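Local coordinates for 2-hydroxyhepta-2,4-diene-1,7-dioate isomerase (Mycobacterium abscessus, PDB 3RR6), which is of unproven function but belongs to the fumarylacetoacetate hydrolase family and may act as a metal-dependent isomerase or acetylpyruvate hydrolase, at residues L58-L63 with T97-P102; L104-P109 with D169-L174; G147-A152 with R164-D169; G243-V248 with T255-V260. All blocks are in the same frame, centred on the assembly; numbering follows the deposited sequence.

In the fold
Strand 172-179 runs between strands 99-100 and 141-152, which brings contacts 1, 2 and 3 together; contact 4 belongs to the neighbouring five-stranded sheet. Contacts 2 and 3 are closest, with centres about 8 Å apart, and share D169; contact 3 is nested in the chain loop that contact 2 closes. Contact 1 lies about 10 Å from contact 2, centre to centre, and the strand 99-100 backbone bonds to C172 and L174. Contact 4, also about 10 Å from contact 2, meets it through N258, whose ND2 binds both L104 O and G101 O of contact 1's second segment. Contact 3 holds D149 beside E118 and K94, a charged cluster consistent with the family's metal-dependent site.

Contact 1. Residues L58-L63 with T97-P102. With EDO (1,2-ethanediol), chain P.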
loop_
_atom_site.group_PDB
_atom_site.type_symbol
_atom_site.label_atom_id
_atom_site.label_comp_id
_atom_site.label_asym_id
_atom_site.label_seq_id
_atom_site.Cartn_x
_atom_site.Cartn_y
_atom_site.Cartn_z
ATOM N N LEU A 58 6.037 -10.262 10.909
ATOM C CA LEU A 58 5.725 -8.949 10.354
ATOM C C LEU A 58 4.214 -8.737 10.311
ATOM O O LEU A 58 3.456 -9.623 9.893
ATOM C CB LEU A 58 6.292 -8.792 8.936
ATOM C CG LEU A 58 7.807 -8.659 8.807
ATOM C CD1 LEU A 58 8.249 -8.830 7.354
ATOM C CD2 LEU A 58 8.257 -7.316 9.366
ATOM N N LEU A 59 3.799 -7.558 10.752
ATOM C CA LEU A 59 2.407 -7.109 10.717
ATOM C C LEU A 59 2.276 -6.004 9.678
ATOM O O LEU A 59 3.256 -5.645 9.029
ATOM C CB LEU A 59 2.017 -6.562 12.089
ATOM C CG LEU A 59 2.273 -7.477 13.285
ATOM C CD1 LEU A 59 1.944 -6.762 14.576
ATOM C CD2 LEU A 59 1.461 -8.761 13.138
ATOM N N ALA A 60 1.081 -5.439 9.508
ATOM C CA ALA A 60 0.969 -4.227 8.697
ATOM C C ALA A 60 1.907 -3.187 9.305
ATOM O O ALA A 60 1.991 -3.084 10.527
ATOM C CB ALA A 60 -0.456 -3.700 8.669
ATOM N N PRO A 61 2.630 -2.430 8.465
ATOM C CA PRO A 61 3.760 -1.647 9.001
ATOM C C PRO A 61 3.430 -0.335 9.710
ATOM O O PRO A 61 4.340 0.313 10.237
ATOM C CB PRO A 61 4.600 -1.367 7.753
ATOM C CG PRO A 61 3.631 -1.417 6.629
ATOM C CD PRO A 61 2.684 -2.520 6.995
ATOM N N ILE A 62 2.165 0.062 9.711
ATOM C CA ILE A 62 1.772 1.345 10.289
ATOM C C ILE A 62 0.319 1.268 10.737
ATOM O O ILE A 62 -0.461 0.472 10.201
ATOM C CB ILE A 62 1.972 2.480 9.242
ATOM C CG1 ILE A 62 2.116 3.838 9.914
ATOM C CG2 ILE A 62 0.851 2.473 8.215
ATOM C CD1 ILE A 62 3.512 4.128 10.383
ATOM N N LEU A 63 -0.025 2.069 11.740
ATOM C CA LEU A 63 -1.398 2.263 12.164
ATOM C C LEU A 63 -1.934 3.506 11.451
ATOM O O LEU A 63 -1.570 4.636 11.798
ATOM C CB LEU A 63 -1.448 2.441 13.684
ATOM C CG LEU A 63 -0.918 1.252 14.494
ATOM C CD1 LEU A 63 -0.966 1.582 15.995
ATOM C CD2 LEU A 63 -1.711 0.007 14.164
ATOM N N THR A 97 -9.978 -0.658 8.981
ATOM C CA THR A 97 -10.366 -2.004 9.339
ATOM C C THR A 97 -10.155 -3.001 8.191
ATOM O O THR A 97 -10.238 -4.217 8.411
ATOM C CB THR A 97 -11.842 -2.024 9.776
ATOM O OG1 THR A 97 -12.616 -1.311 8.804
ATOM C CG2 THR A 97 -11.999 -1.349 11.147
ATOM N N SER A 98 -9.859 -2.517 6.984
ATOM C CA SER A 98 -9.586 -3.416 5.858
ATOM C C SER A 98 -8.122 -3.869 5.821
ATOM O O SER A 98 -7.784 -4.804 5.111
ATOM C CB SER A 98 -9.984 -2.774 4.524
ATOM O OG SER A 98 -9.175 -1.653 4.208
ATOM N N ILE A 99 -7.260 -3.211 6.592
ATOM C CA ILE A 99 -5.827 -3.463 6.523
ATOM C C ILE A 99 -5.488 -4.819 7.150
ATOM O O ILE A 99 -6.015 -5.178 8.214
ATOM C CB ILE A 99 -5.022 -2.336 7.210
ATOM C CG1 ILE A 99 -5.219 -1.019 6.463
ATOM C CG2 ILE A 99 -3.530 -2.686 7.254
ATOM C CD1 ILE A 99 -4.695 0.221 7.179
ATOM N N ILE A 100 -4.646 -5.575 6.444
ATOM C CA ILE A 100 -3.967 -6.757 6.994
ATOM C C ILE A 100 -2.500 -6.713 6.570
ATOM O O ILE A 100 -2.154 -6.094 5.565
ATOM C CB ILE A 100 -4.602 -8.105 6.552
ATOM C CG1 ILE A 100 -4.703 -8.211 5.027
ATOM C CG2 ILE A 100 -5.978 -8.294 7.206
ATOM C CD1 ILE A 100 -5.050 -9.648 4.530
ATOM N N GLY A 101 -1.644 -7.364 7.350
ATOM C CA GLY A 101 -0.226 -7.449 7.031
ATOM C C GLY A 101 0.126 -8.647 6.166
ATOM O O GLY A 101 -0.750 -9.420 5.769
ATOM N N PRO A 102 1.430 -8.820 5.881
ATOM C CA PRO A 102 1.917 -9.963 5.110
ATOM C C PRO A 102 1.491 -11.301 5.686
ATOM O O PRO A 102 1.492 -11.495 6.904
ATOM C CB PRO A 102 3.436 -9.835 5.202
ATOM C CG PRO A 102 3.687 -8.428 5.512
ATOM C CD PRO A 102 2.525 -7.937 6.313
HETATM C C1 EDO P . 3.233 3.137 13.779
HETATM O O1 EDO P . 1.916 3.606 13.457
HETATM C C2 EDO P . 4.105 4.293 14.267
HETATM O O2 EDO P . 4.105 4.341 15.697
HETATM O O HOH W 1 0.945 -10.072 9.169
HETATM O O HOH W 2 3.990 -11.960 8.672
#
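A60 and I99 make the tightest apolar touch, A60 CB resting 3.5 Å from I99 CG2. The I99 methyl is put there by its first torsion, CG2 standing anti to the backbone N and CG1 anti to the carbonyl carbon (chi1 -64°), so that the beta branch rather than the tip of the chain meets the alanine. At the other end the ring of P102 turns toward L58, its CG approaching L58 CB at 4.3 Å.

Between these two patches the backbones themselves are in contact. A60 N lies 3.4 Å from G101 CA, and a side chain on residue 101 would run into A60 N and L59 C; glycine fits because it has none. P102 CD then sits 3.6 Å from L59 O, a carbon packed against a carbonyl.

In the fold, this is where the loop after strand 57-58, in the Rv2993c-like N-terminal part, meets strand 99-100 of the FAA hydrolase region. Strand 99-100 is hydrogen-bonded on to C172 and L174, and R9 holds A60 O from the N-terminal part.

Polar bridging is done by water. L58 O and P102 O are both acceptors and stand 4.0 Å apart, so two waters join them by donating to each: water 1 lies 2.7 Å from L58 O and equally far from P102 O, whereas water 2 is 3.1 Å from P102 O. At the loop's far end, L63 N gives an almost straight bond (170°) to O1 of an ethanediol, probably from the crystallisation liquor, while I62 CD1 touches the same oxygen.

Contact 2. Residues L104-P109 with D169-L174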
loop_
_atom_site.group_PDB
_atom_site.type_symbol
_atom_site.label_atom_id
_atom_site.label_comp_id
_atom_site.label_asym_id
_atom_site.label_seq_id
_atom_site.Cartn_x
_atom_site.Cartn_y
_atom_site.Cartn_z
ATOM N N LEU A 104 -1.264 -12.933 6.169
ATOM C CA LEU A 104 -2.627 -13.166 6.642
ATOM C C LEU A 104 -3.551 -13.358 5.443
ATOM O O LEU A 104 -3.330 -12.761 4.391
ATOM C CB LEU A 104 -3.142 -12.004 7.501
ATOM C CG LEU A 104 -2.692 -11.925 8.949
ATOM C CD1 LEU A 104 -3.189 -10.616 9.545
ATOM C CD2 LEU A 104 -3.208 -13.108 9.749
ATOM N N PRO A 105 -4.587 -14.193 5.586
ATOM C CA PRO A 105 -5.434 -14.427 4.422
ATOM C C PRO A 105 -6.359 -13.264 4.073
ATOM O O PRO A 105 -6.942 -12.625 4.948
ATOM C CB PRO A 105 -6.248 -15.671 4.806
ATOM C CG PRO A 105 -6.173 -15.761 6.266
ATOM C CD PRO A 105 -4.912 -15.090 6.705
ATOM N N ILE A 106 -6.462 -13.000 2.781
ATOM C CA ILE A 106 -7.560 -12.228 2.230
ATOM C C ILE A 106 -8.790 -13.126 2.295
ATOM O O ILE A 106 -8.804 -14.216 1.707
ATOM C CB ILE A 106 -7.262 -11.796 0.777
ATOM C CG1 ILE A 106 -6.047 -10.871 0.718
ATOM C CG2 ILE A 106 -8.486 -11.115 0.160
ATOM C CD1 ILE A 106 -5.435 -10.809 -0.654
ATOM N N GLN A 107 -9.804 -12.690 3.035
ATOM C CA GLN A 107 -11.018 -13.479 3.249
ATOM C C GLN A 107 -12.103 -13.039 2.282
ATOM O O GLN A 107 -12.631 -11.922 2.389
ATOM C CB GLN A 107 -11.517 -13.328 4.688
ATOM C CG GLN A 107 -10.589 -13.906 5.746
ATOM C CD GLN A 107 -10.595 -15.424 5.793
ATOM O OE1 GLN A 107 -11.376 -16.088 5.104
ATOM N NE2 GLN A 107 -9.707 -15.982 6.604
ATOM N N LEU A 108 -12.443 -13.907 1.331
ATOM C CA LEU A 108 -13.456 -13.565 0.348
ATOM C C LEU A 108 -14.842 -13.632 0.988
ATOM O O LEU A 108 -15.224 -14.678 1.517
ATOM C CB LEU A 108 -13.370 -14.490 -0.866
ATOM C CG LEU A 108 -12.022 -14.525 -1.591
ATOM C CD1 LEU A 108 -12.140 -15.405 -2.835
ATOM C CD2 LEU A 108 -11.543 -13.115 -1.959
ATOM N N PRO A 109 -15.588 -12.517 0.953
ATOM C CA PRO A 109 -16.903 -12.444 1.585
ATOM C C PRO A 109 -17.923 -13.357 0.936
ATOM O O PRO A 109 -17.913 -13.501 -0.277
ATOM C CB PRO A 109 -17.316 -10.981 1.344
ATOM C CG PRO A 109 -16.119 -10.277 1.074
ATOM C CD PRO A 109 -15.200 -11.210 0.395
ATOM N N ASP A 169 -13.402 -6.195 5.377
ATOM C CA ASP A 169 -12.258 -6.565 6.197
ATOM C C ASP A 169 -11.315 -7.444 5.346
ATOM O O ASP A 169 -11.773 -8.286 4.562
ATOM C CB ASP A 169 -12.692 -7.333 7.448
ATOM C CG ASP A 169 -13.326 -6.462 8.536
ATOM O OD1 ASP A 169 -13.542 -5.245 8.369
ATOM O OD2 ASP A 169 -13.610 -7.045 9.613
ATOM N N THR A 170 -10.015 -7.211 5.515
ATOM C CA THR A 170 -8.912 -7.891 4.802
ATOM C C THR A 170 -8.649 -7.423 3.374
ATOM O O THR A 170 -7.708 -7.909 2.746
ATOM C CB THR A 170 -9.000 -9.458 4.817
ATOM O OG1 THR A 170 -9.906 -9.933 3.803
ATOM C CG2 THR A 170 -9.395 -9.983 6.179
ATOM N N PHE A 171 -9.423 -6.469 2.864
ATOM C CA PHE A 171 -9.228 -6.012 1.478
ATOM C C PHE A 171 -8.127 -4.954 1.279
ATOM O O PHE A 171 -8.002 -4.412 0.187
ATOM C CB PHE A 171 -10.556 -5.542 0.863
ATOM C CG PHE A 171 -11.424 -6.661 0.324
ATOM C CD1 PHE A 171 -11.335 -7.972 0.795
ATOM C CD2 PHE A 171 -12.343 -6.383 -0.672
ATOM C CE1 PHE A 171 -12.145 -8.969 0.272
ATOM C CE2 PHE A 171 -13.150 -7.377 -1.195
ATOM C CZ PHE A 171 -13.055 -8.664 -0.722
ATOM N N CYS A 172 -7.316 -4.692 2.304
ATOM C CA CYS A 172 -6.123 -3.843 2.136
ATOM C C CYS A 172 -4.847 -4.455 2.718
ATOM O O CYS A 172 -4.292 -3.944 3.698
ATOM C CB CYS A 172 -6.361 -2.446 2.722
ATOM S SG CYS A 172 -5.190 -1.220 2.049
ATOM N N PRO A 173 -4.337 -5.528 2.083
ATOM C CA PRO A 173 -2.972 -5.931 2.406
ATOM C C PRO A 173 -2.003 -4.759 2.298
ATOM O O PRO A 173 -2.063 -3.984 1.333
ATOM C CB PRO A 173 -2.660 -6.995 1.348
ATOM C CG PRO A 173 -4.007 -7.563 0.989
ATOM C CD PRO A 173 -4.970 -6.430 1.102
ATOM N N LEU A 174 -1.125 -4.656 3.293
ATOM C CA LEU A 174 -0.147 -3.585 3.380
ATOM C C LEU A 174 1.149 -4.135 3.974
ATOM O O LEU A 174 1.120 -4.824 4.994
ATOM C CB LEU A 174 -0.708 -2.474 4.266
ATOM C CG LEU A 174 -0.034 -1.109 4.205
ATOM C CD1 LEU A 174 -0.296 -0.418 2.868
ATOM C CD2 LEU A 174 -0.528 -0.240 5.369
HETATM O O HOH W 3 -13.775 -10.184 4.203
#
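T170 meets Q107 through its hydroxyl: Q107 N donates to T170 OG1 over 2.9 Å at 162°, and the same oxygen donates to D169 O at 2.6 Å, in the carbonyl plane and on a lone pair. OG1 stands between the backbone N and the carbonyl carbon (chi1 82°), where it makes both bonds. Threonine suits a place that needs a donor and acceptor in one atom. Water 3 bridges the two backbones, donating to Q107 O and to D169 O, 2.8 Å from each.

F171 reaches along the other segment. Its CE1 edge faces Q107 O at 3.7 Å, close to the ring plane, and its CZ meets P109 CD tip to tip at 3.5 Å. A flat ring suits this place, its edge on the carbonyl and its tip on proline.

I106 packs its branched side chain beside T170, CG2 4.1 Å from T170 OG1, and crosses the P173 side chain at about a right angle, CG1 3.9 Å from P173 CG; the branching lets it reach both.

Strand 106-107 pairs with P259 and V261 of strand 254-261, so the contact joins the five-stranded sheet to strand 172-179, which runs beside 141-152 and 99-100.

Contact 3. Residues G147-A152 with R164-D169; sequences GNDVSA and RAKGHD. With EDO (1,2-ethanediol), chain E.
A152 N donates to A165 O almost straight (2.9 Å, 173°), meeting the carbonyl from above its plane, and the nearby S151 CA adds a C-H...O contact to the same oxygen. The pairing closes a strand-helix connection of the FAA hydrolase fold: strand 141-152 ends at A152, the N-cap of the next helix, and the chain returns through the short, weakly bonded helix 163-167. Just before, D149 is the centre of an inverse gamma turn.

K166 carries the polar side. Its extended chain bends only at the last torsion (chi4 -72°), crosses D149 at about a right angle, and brings NZ 2.8 Å from D149 OD2 in a salt bridge. NZ comes from above the carboxylate plane, 51° out of it. It also donates to S151 OG at 2.8 Å, and that hydroxyl in turn donates a hydrogen bond to D149 O (2.9 Å), tying lysine to the turn. A long amine suits this buried meeting of aspartate and serine. D149 OD1 bridges to K94, and E118 stands close to OD2, a charged cluster consistent with the family's metal site.

The small methyl of A165 fits close against the strand, its CB 3.2 Å from A152 O.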
loop_
_atom_site.group_PDB
_atom_site.type_symbol
_atom_site.label_atom_id
_atom_site.label_comp_id
_atom_site.label_asym_id
_atom_site.label_seq_id
_atom_site.Cartn_x
_atom_site.Cartn_y
_atom_site.Cartn_z
ATOM N N GLY A 147 0.829 -2.046 -1.343
ATOM C CA GLY A 147 -0.567 -2.325 -1.032
ATOM C C GLY A 147 -1.219 -3.190 -2.091
ATOM O O GLY A 147 -0.699 -3.346 -3.194
ATOM N N ASN A 148 -2.367 -3.760 -1.738
ATOM C CA ASN A 148 -3.209 -4.509 -2.673
ATOM C C ASN A 148 -4.636 -3.997 -2.483
ATOM O O ASN A 148 -5.249 -4.240 -1.442
ATOM C CB ASN A 148 -3.080 -6.004 -2.368
ATOM C CG ASN A 148 -3.664 -6.914 -3.442
ATOM O OD1 ASN A 148 -4.416 -6.482 -4.307
ATOM N ND2 ASN A 148 -3.330 -8.211 -3.360
ATOM N N ASP A 149 -5.148 -3.246 -3.454
ATOM C CA ASP A 149 -6.495 -2.667 -3.370
ATOM C C ASP A 149 -7.499 -3.727 -3.814
ATOM O O ASP A 149 -8.043 -3.680 -4.926
ATOM C CB ASP A 149 -6.602 -1.397 -4.225
ATOM C CG ASP A 149 -7.974 -0.710 -4.135
ATOM O OD1 ASP A 149 -8.833 -1.092 -3.318
ATOM O OD2 ASP A 149 -8.201 0.248 -4.914
ATOM N N VAL A 150 -7.738 -4.690 -2.931
ATOM C CA VAL A 150 -8.622 -5.806 -3.238
ATOM C C VAL A 150 -10.051 -5.276 -3.400
ATOM O O VAL A 150 -10.510 -4.442 -2.606
ATOM C CB VAL A 150 -8.560 -6.907 -2.155
ATOM C CG1 VAL A 150 -9.473 -8.093 -2.526
ATOM C CG2 VAL A 150 -7.114 -7.410 -1.945
ATOM N N SER A 151 -10.738 -5.744 -4.444
ATOM C CA SER A 151 -12.005 -5.145 -4.863
ATOM C C SER A 151 -13.022 -6.195 -5.304
ATOM O O SER A 151 -12.722 -7.013 -6.182
ATOM C CB SER A 151 -11.759 -4.200 -6.052
ATOM O OG SER A 151 -10.761 -3.227 -5.756
ATOM N N ALA A 152 -14.221 -6.148 -4.733
ATOM C CA ALA A 152 -15.340 -6.980 -5.188
ATOM C C ALA A 152 -16.048 -6.297 -6.354
ATOM O O ALA A 152 -16.872 -5.391 -6.171
ATOM C CB ALA A 152 -16.317 -7.261 -4.036
ATOM N N ARG A 164 -18.178 -0.103 -0.612
ATOM C CA ARG A 164 -18.390 -1.471 -0.123
ATOM C C ARG A 164 -17.427 -2.442 -0.792
ATOM O O ARG A 164 -16.774 -3.250 -0.122
ATOM C CB ARG A 164 -19.831 -1.954 -0.324
ATOM C CG ARG A 164 -20.001 -3.455 -0.083
ATOM C CD ARG A 164 -21.444 -3.887 -0.018
ATOM N NE ARG A 164 -22.108 -3.857 -1.312
ATOM C CZ ARG A 164 -22.764 -4.873 -1.877
ATOM N NH1 ARG A 164 -22.826 -6.070 -1.303
ATOM N NH2 ARG A 164 -23.366 -4.687 -3.050
ATOM N N ALA A 165 -17.340 -2.362 -2.121
ATOM C CA ALA A 165 -16.482 -3.253 -2.897
ATOM C C ALA A 165 -15.053 -3.318 -2.398
ATOM O O ALA A 165 -14.411 -4.375 -2.437
ATOM C CB ALA A 165 -16.485 -2.820 -4.357
ATOM N N LYS A 166 -14.542 -2.171 -1.958
ATOM C CA LYS A 166 -13.147 -2.045 -1.552
ATOM C C LYS A 166 -12.953 -2.031 -0.046
ATOM O O LYS A 166 -11.815 -1.957 0.432
ATOM C CB LYS A 166 -12.569 -0.777 -2.171
ATOM C CG LYS A 166 -12.443 -0.880 -3.692
ATOM C CD LYS A 166 -12.007 0.419 -4.262
ATOM C CE LYS A 166 -11.837 0.347 -5.766
ATOM N NZ LYS A 166 -10.642 -0.442 -6.209
ATOM N N GLY A 167 -14.053 -2.139 0.703
ATOM C CA GLY A 167 -14.039 -1.872 2.138
ATOM C C GLY A 167 -14.227 -3.053 3.069
ATOM O O GLY A 167 -14.283 -2.879 4.294
ATOM N N HIS A 168 -14.347 -4.251 2.508
ATOM C CA HIS A 168 -14.467 -5.463 3.308
ATOM C C HIS A 168 -13.222 -5.669 4.171
ATOM O O HIS A 168 -12.109 -5.327 3.771
ATOM C CB HIS A 168 -14.677 -6.683 2.405
ATOM C CG HIS A 168 -15.944 -6.634 1.612
ATOM N ND1 HIS A 168 -17.163 -7.007 2.129
ATOM C CD2 HIS A 168 -16.174 -6.263 0.328
ATOM C CE1 HIS A 168 -18.094 -6.856 1.204
ATOM N NE2 HIS A 168 -17.521 -6.406 0.101
ATOM N N ASP A 169 -13.402 -6.195 5.377
ATOM C CA ASP A 169 -12.258 -6.565 6.197
ATOM C C ASP A 169 -11.315 -7.444 5.346
ATOM O O ASP A 169 -11.773 -8.286 4.562
ATOM C CB ASP A 169 -12.692 -7.333 7.448
ATOM C CG ASP A 169 -13.326 -6.462 8.536
ATOM O OD1 ASP A 169 -13.542 -5.245 8.369
ATOM O OD2 ASP A 169 -13.610 -7.045 9.613
HETATM C C1 EDO E . -22.269 -7.038 2.455
HETATM O O1 EDO E . -21.675 -7.170 1.164
HETATM C C2 EDO E . -23.776 -7.088 2.318
HETATM O O2 EDO E . -24.182 -8.410 1.916
#

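Contact 4. Residues G243-V248 with T255-V260; sequences GDTVSV and TLSNPV. With PEG (di(hydroxyethyl)ether), chain F; EDO (1,2-ethanediol), chain C.
V246 and V260 cross obliquely, CG1 of V246 lying 4.0 Å from CG2 of V260. V246 holds CG1 between its backbone N and carbonyl carbon (chi1 55°), which aims that methyl at V260. D244 CB packs 4.1 Å from V260 CG2, extending the apolar patch. V248, L256 and N258 share the face of V246. N258 differs in that its ND2 is turned to L104 O and G101 O, while its OD1 accepts from water 4 at 2.8 Å, which makes a longer bond to V246 O; an amide suits this junction because it donates and accepts.

The opposite face carries T245, S247, S257 and P259. S257 OG, anti to its backbone N (chi1 -176°), meets the T245 CG2 methyl at 3.3 Å, and S247 CB faces S257 CB at 3.9 Å. The threonine and serines suit this partly exposed face. P259 sits in a non-hydrogen-bonded pair, where the N-H proline lacks would not face T245.

V246 with N258 and V248 with L256 form the hydrogen-bonded pairs, each with reciprocal bonds; L256 N to V248 O is 2.8 Å. Just before the first strand begins, G243 N reaches V260 O at 2.9 Å, with backbone angles that call for glycine. The strand axes run at 165°, nearly antiparallel, the geometry of a regular beta hairpin, here in the middle of a mixed sheet with strands 106-107 and 188-193 alongside.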
loop_
_atom_site.group_PDB
_atom_site.type_symbol
_atom_site.label_atom_id
_atom_site.label_comp_id
_atom_site.label_asym_id
_atom_site.label_seq_id
_atom_site.Cartn_x
_atom_site.Cartn_y
_atom_site.Cartn_z
ATOM N N GLY A 243 -7.879 -20.508 -2.322
ATOM C CA GLY A 243 -6.702 -21.326 -2.530
ATOM C C GLY A 243 -5.550 -20.629 -3.221
ATOM O O GLY A 243 -4.441 -21.165 -3.251
ATOM N N ASP A 244 -5.789 -19.446 -3.787
ATOM C CA ASP A 244 -4.719 -18.699 -4.462
ATOM C C ASP A 244 -3.750 -18.087 -3.454
ATOM O O ASP A 244 -4.087 -17.918 -2.285
ATOM C CB ASP A 244 -5.280 -17.536 -5.292
ATOM C CG ASP A 244 -5.936 -17.968 -6.589
ATOM O OD1 ASP A 244 -5.827 -19.145 -7.002
ATOM O OD2 ASP A 244 -6.570 -17.091 -7.212
ATOM N N THR A 245 -2.542 -17.777 -3.922
ATOM C CA THR A 245 -1.642 -16.854 -3.225
ATOM C C THR A 245 -1.365 -15.713 -4.184
ATOM O O THR A 245 -1.035 -15.949 -5.343
ATOM C CB THR A 245 -0.325 -17.519 -2.797
ATOM O OG1 THR A 245 -0.612 -18.504 -1.797
ATOM C CG2 THR A 245 0.646 -16.494 -2.210
ATOM N N VAL A 246 -1.531 -14.485 -3.704
ATOM C CA VAL A 246 -1.296 -13.301 -4.520
ATOM C C VAL A 246 -0.181 -12.486 -3.886
ATOM O O VAL A 246 -0.196 -12.225 -2.675
ATOM C CB VAL A 246 -2.585 -12.462 -4.734
ATOM C CG1 VAL A 246 -3.237 -12.069 -3.417
ATOM C CG2 VAL A 246 -2.306 -11.224 -5.601
ATOM N N SER A 247 0.800 -12.109 -4.701
ATOM C CA SER A 247 1.905 -11.310 -4.216
ATOM C C SER A 247 2.117 -10.097 -5.096
ATOM O O SER A 247 1.851 -10.126 -6.301
ATOM C CB SER A 247 3.185 -12.133 -4.147
ATOM O OG SER A 247 3.681 -12.438 -5.432
ATOM N N VAL A 248 2.571 -9.021 -4.470
ATOM C CA VAL A 248 2.892 -7.789 -5.158
ATOM C C VAL A 248 4.321 -7.448 -4.784
ATOM O O VAL A 248 4.659 -7.397 -3.605
ATOM C CB VAL A 248 1.945 -6.635 -4.750
ATOM C CG1 VAL A 248 2.244 -5.381 -5.557
ATOM C CG2 VAL A 248 0.463 -7.046 -4.929
ATOM N N THR A 255 8.448 -7.798 -1.254
ATOM C CA THR A 255 7.261 -8.522 -1.707
ATOM C C THR A 255 6.226 -8.600 -0.587
ATOM O O THR A 255 6.549 -8.935 0.561
ATOM C CB THR A 255 7.619 -9.950 -2.180
ATOM O OG1 THR A 255 8.522 -9.868 -3.290
ATOM C CG2 THR A 255 6.360 -10.737 -2.592
ATOM N N LEU A 256 4.989 -8.280 -0.942
ATOM C CA LEU A 256 3.824 -8.434 -0.082
ATOM C C LEU A 256 3.015 -9.613 -0.597
ATOM O O LEU A 256 2.461 -9.544 -1.686
ATOM C CB LEU A 256 2.973 -7.160 -0.145
ATOM C CG LEU A 256 1.613 -7.155 0.552
ATOM C CD1 LEU A 256 1.761 -7.357 2.064
ATOM C CD2 LEU A 256 0.857 -5.854 0.238
ATOM N N SER A 257 2.925 -10.678 0.193
ATOM C CA SER A 257 2.240 -11.897 -0.232
ATOM C C SER A 257 1.145 -12.277 0.747
ATOM O O SER A 257 1.353 -12.202 1.962
ATOM C CB SER A 257 3.245 -13.042 -0.323
ATOM O OG SER A 257 2.620 -14.218 -0.818
ATOM N N ASN A 258 -0.003 -12.697 0.213
ATOM C CA ASN A 258 -1.135 -13.145 1.025
ATOM C C ASN A 258 -1.840 -14.344 0.408
ATOM O O ASN A 258 -2.115 -14.347 -0.790
ATOM C CB ASN A 258 -2.170 -12.021 1.172
ATOM C CG ASN A 258 -1.610 -10.788 1.833
ATOM O OD1 ASN A 258 -1.065 -9.903 1.169
ATOM N ND2 ASN A 258 -1.743 -10.722 3.156
ATOM N N PRO A 259 -2.161 -15.356 1.225
ATOM C CA PRO A 259 -3.091 -16.389 0.762
ATOM C C PRO A 259 -4.513 -15.851 0.634
ATOM O O PRO A 259 -4.827 -14.811 1.209
ATOM C CB PRO A 259 -3.016 -17.446 1.860
ATOM C CG PRO A 259 -2.556 -16.754 3.053
ATOM C CD PRO A 259 -1.824 -15.509 2.650
ATOM N N VAL A 260 -5.349 -16.558 -0.116
ATOM C CA VAL A 260 -6.733 -16.179 -0.359
ATOM C C VAL A 260 -7.620 -17.344 0.082
ATOM O O VAL A 260 -7.393 -18.488 -0.338
ATOM C CB VAL A 260 -6.951 -15.872 -1.852
ATOM C CG1 VAL A 260 -8.387 -15.442 -2.118
ATOM C CG2 VAL A 260 -5.961 -14.795 -2.333
HETATM C C1 PEG F . -1.794 -21.028 -3.290
HETATM O O1 PEG F . -0.577 -20.896 -4.041
HETATM C C2 PEG F . -1.601 -21.151 -1.776
HETATM O O2 PEG F . -2.455 -20.234 -1.059
HETATM C C3 PEG F . -3.314 -20.782 -0.057
HETATM C C4 PEG F . -4.580 -19.929 -0.037
HETATM O O4 PEG F . -5.552 -20.370 0.903
HETATM C C1 EDO C . 9.491 -9.042 1.908
HETATM O O1 EDO C . 10.233 -8.909 0.700
HETATM C C2 EDO C . 9.606 -10.436 2.500
HETATM O O2 EDO C . 8.959 -10.448 3.778
HETATM O O HOH W 4 -1.291 -9.336 -1.562
#